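Local atomic coordinates of RNA pseudouridylate synthase domain-containing protein 1 (Homo sapiens, PDB entry 5VBB), a protein that probably converts uridine to pseudouridine in RNA, in the manner of RluA-type pseudouridine synthases. Residues H174-V178 and D190-G194. Sequence-based numbering, arbitrary orientation.
Sequences HQLRV and DLTYG. With SO4 (sulfate ion), chain B.
R177, on the first turn of helix 175-182, grips D190 side-on in a two-bond salt bridge: NE reaches OD2 at 3.0 Å, and NH2 reaches OD1 at 3.0 Å. Both oxygens lie in the guanidinium plane, but the nitrogens come from above the carboxylate plane, 47-48° out of it. Aspartate suits the place because its short side chain takes arginine and loop amides together: OD1 also accepts from T192 N, making an Asx turn, and from Y193 N, an Asx motif. Replacing D190 by an alanine removes both oxygens and is likely to leave the R177 guanidinium without this carboxylate mate and the two loop amides without their acceptor.

H174 ND1 and Y193 OH share a hydrogen bond of 2.8 Å, with OH at the edge of the H174 ring; the tyrosine hydroxyl also bonds M130 N.

The Y193 ring offers V178 an apolar face. With CG2 anti to the carbonyl carbon (chi1 170°, CG1 anti to the backbone N), this methyl makes a CH-pi contact, 3.8 Å from the centroid.

Arginine's several donors let NH1 bond O1 of a probably crystallisation-derived sulfate and form a salt bridge with D67, the active-site aspartate by similarity. D190 is thus placed to hold R177 beside D67, consistent with a second-shell role.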
loop_
_atom_site.group_PDB
_atom_site.type_symbol
_atom_site.label_atom_id
_atom_site.label_comp_id
_atom_site.label_asym_id
_atom_site.label_seq_id
_atom_site.Cartn_x
_atom_site.Cartn_y
_atom_site.Cartn_z
ATOM N N HIS A 174 0.997 7.652 -5.717
ATOM C CA HIS A 174 1.913 6.551 -6.089
ATOM C C HIS A 174 3.272 6.613 -5.348
ATOM O O HIS A 174 4.281 6.137 -5.867
ATOM C CB HIS A 174 2.157 6.541 -7.592
ATOM C CG HIS A 174 0.919 6.498 -8.434
ATOM N ND1 HIS A 174 0.938 6.936 -9.737
ATOM C CD2 HIS A 174 -0.331 6.079 -8.135
ATOM C CE1 HIS A 174 -0.284 6.730 -10.211
ATOM N NE2 HIS A 174 -1.085 6.242 -9.276
ATOM N N GLN A 175 3.303 7.208 -4.155
ATOM C CA GLN A 175 4.558 7.399 -3.409
ATOM C C GLN A 175 5.430 6.185 -3.284
ATOM O O GLN A 175 6.618 6.242 -3.580
ATOM C CB GLN A 175 4.265 7.858 -1.997
ATOM C CG GLN A 175 5.527 8.072 -1.187
ATOM C CD GLN A 175 5.360 8.971 -0.003
ATOM O OE1 GLN A 175 4.661 9.996 -0.044
ATOM N NE2 GLN A 175 5.996 8.620 1.092
ATOM N N LEU A 176 4.857 5.097 -2.800
ATOM C CA LEU A 176 5.637 3.892 -2.513
ATOM C C LEU A 176 6.179 3.305 -3.799
ATOM O O LEU A 176 7.332 2.891 -3.860
ATOM C CB LEU A 176 4.735 2.863 -1.798
ATOM C CG LEU A 176 4.097 3.380 -0.523
ATOM C CD1 LEU A 176 3.134 2.397 0.029
ATOM C CD2 LEU A 176 5.145 3.754 0.500
ATOM N N ARG A 177 5.363 3.326 -4.850
ATOM C CA ARG A 177 5.788 2.773 -6.123
ATOM C C ARG A 177 6.859 3.621 -6.761
ATOM O O ARG A 177 7.795 3.088 -7.358
ATOM C CB ARG A 177 4.599 2.661 -7.068
ATOM C CG ARG A 177 3.558 1.660 -6.591
ATOM C CD ARG A 177 2.202 1.996 -7.156
ATOM N NE ARG A 177 2.160 1.630 -8.574
ATOM C CZ ARG A 177 1.095 1.723 -9.359
ATOM N NH1 ARG A 177 -0.049 2.207 -8.890
ATOM N NH2 ARG A 177 1.166 1.347 -10.624
ATOM N N VAL A 178 6.733 4.946 -6.640
ATOM C CA VAL A 178 7.733 5.836 -7.235
ATOM C C VAL A 178 9.059 5.742 -6.477
ATOM O O VAL A 178 10.132 5.696 -7.102
ATOM C CB VAL A 178 7.194 7.272 -7.291
ATOM C CG1 VAL A 178 8.295 8.277 -7.689
ATOM C CG2 VAL A 178 6.010 7.346 -8.235
ATOM N N ASP A 190 4.477 -4.130 -11.189
ATOM C CA ASP A 190 4.086 -2.731 -11.350
ATOM C C ASP A 190 4.146 -2.354 -12.825
ATOM O O ASP A 190 5.222 -2.105 -13.376
ATOM C CB ASP A 190 4.949 -1.800 -10.510
ATOM C CG ASP A 190 4.411 -0.388 -10.400
ATOM O OD1 ASP A 190 3.730 0.060 -11.329
ATOM O OD2 ASP A 190 4.768 0.314 -9.434
ATOM N N LEU A 191 2.971 -2.270 -13.438
ATOM C CA LEU A 191 2.852 -1.994 -14.870
ATOM C C LEU A 191 3.165 -0.562 -15.245
ATOM O O LEU A 191 3.410 -0.306 -16.408
ATOM C CB LEU A 191 1.444 -2.351 -15.358
ATOM C CG LEU A 191 1.037 -3.814 -15.182
ATOM C CD1 LEU A 191 -0.408 -4.020 -15.571
ATOM C CD2 LEU A 191 1.950 -4.723 -15.970
ATOM N N THR A 192 3.167 0.360 -14.295
ATOM C CA THR A 192 3.446 1.778 -14.558
ATOM C C THR A 192 4.888 2.148 -14.231
ATOM O O THR A 192 5.576 2.735 -15.069
ATOM C CB THR A 192 2.453 2.588 -13.723
ATOM O OG1 THR A 192 1.161 2.173 -14.116
ATOM C CG2 THR A 192 2.570 4.095 -13.899
ATOM N N TYR A 193 5.340 1.842 -13.008
ATOM C CA TYR A 193 6.678 2.273 -12.552
ATOM C C TYR A 193 7.773 1.182 -12.607
ATOM O O TYR A 193 8.921 1.466 -12.268
ATOM C CB TYR A 193 6.594 2.831 -11.142
ATOM C CG TYR A 193 5.724 4.055 -11.103
ATOM C CD1 TYR A 193 6.183 5.274 -11.592
ATOM C CD2 TYR A 193 4.417 3.986 -10.656
ATOM C CE1 TYR A 193 5.362 6.394 -11.628
ATOM C CE2 TYR A 193 3.583 5.100 -10.683
ATOM C CZ TYR A 193 4.073 6.318 -11.134
ATOM O OH TYR A 193 3.247 7.415 -11.242
ATOM N N GLY A 194 7.446 -0.004 -13.118
ATOM C CA GLY A 194 8.429 -1.065 -13.291
ATOM C C GLY A 194 9.275 -0.775 -14.504
ATOM O O GLY A 194 8.918 0.071 -15.328
HETATM S S SO4 B . -3.053 1.734 -10.831
HETATM O O1 SO4 B . -1.785 2.468 -10.957
HETATM O O2 SO4 B . -4.142 2.667 -11.148
HETATM O O3 SO4 B . -3.088 0.587 -11.715
HETATM O O4 SO4 B . -3.193 1.216 -9.474
HETATM O O HOH W 1 7.361 0.463 -8.329
HETATM O O HOH W 2 -0.562 0.214 -13.135
#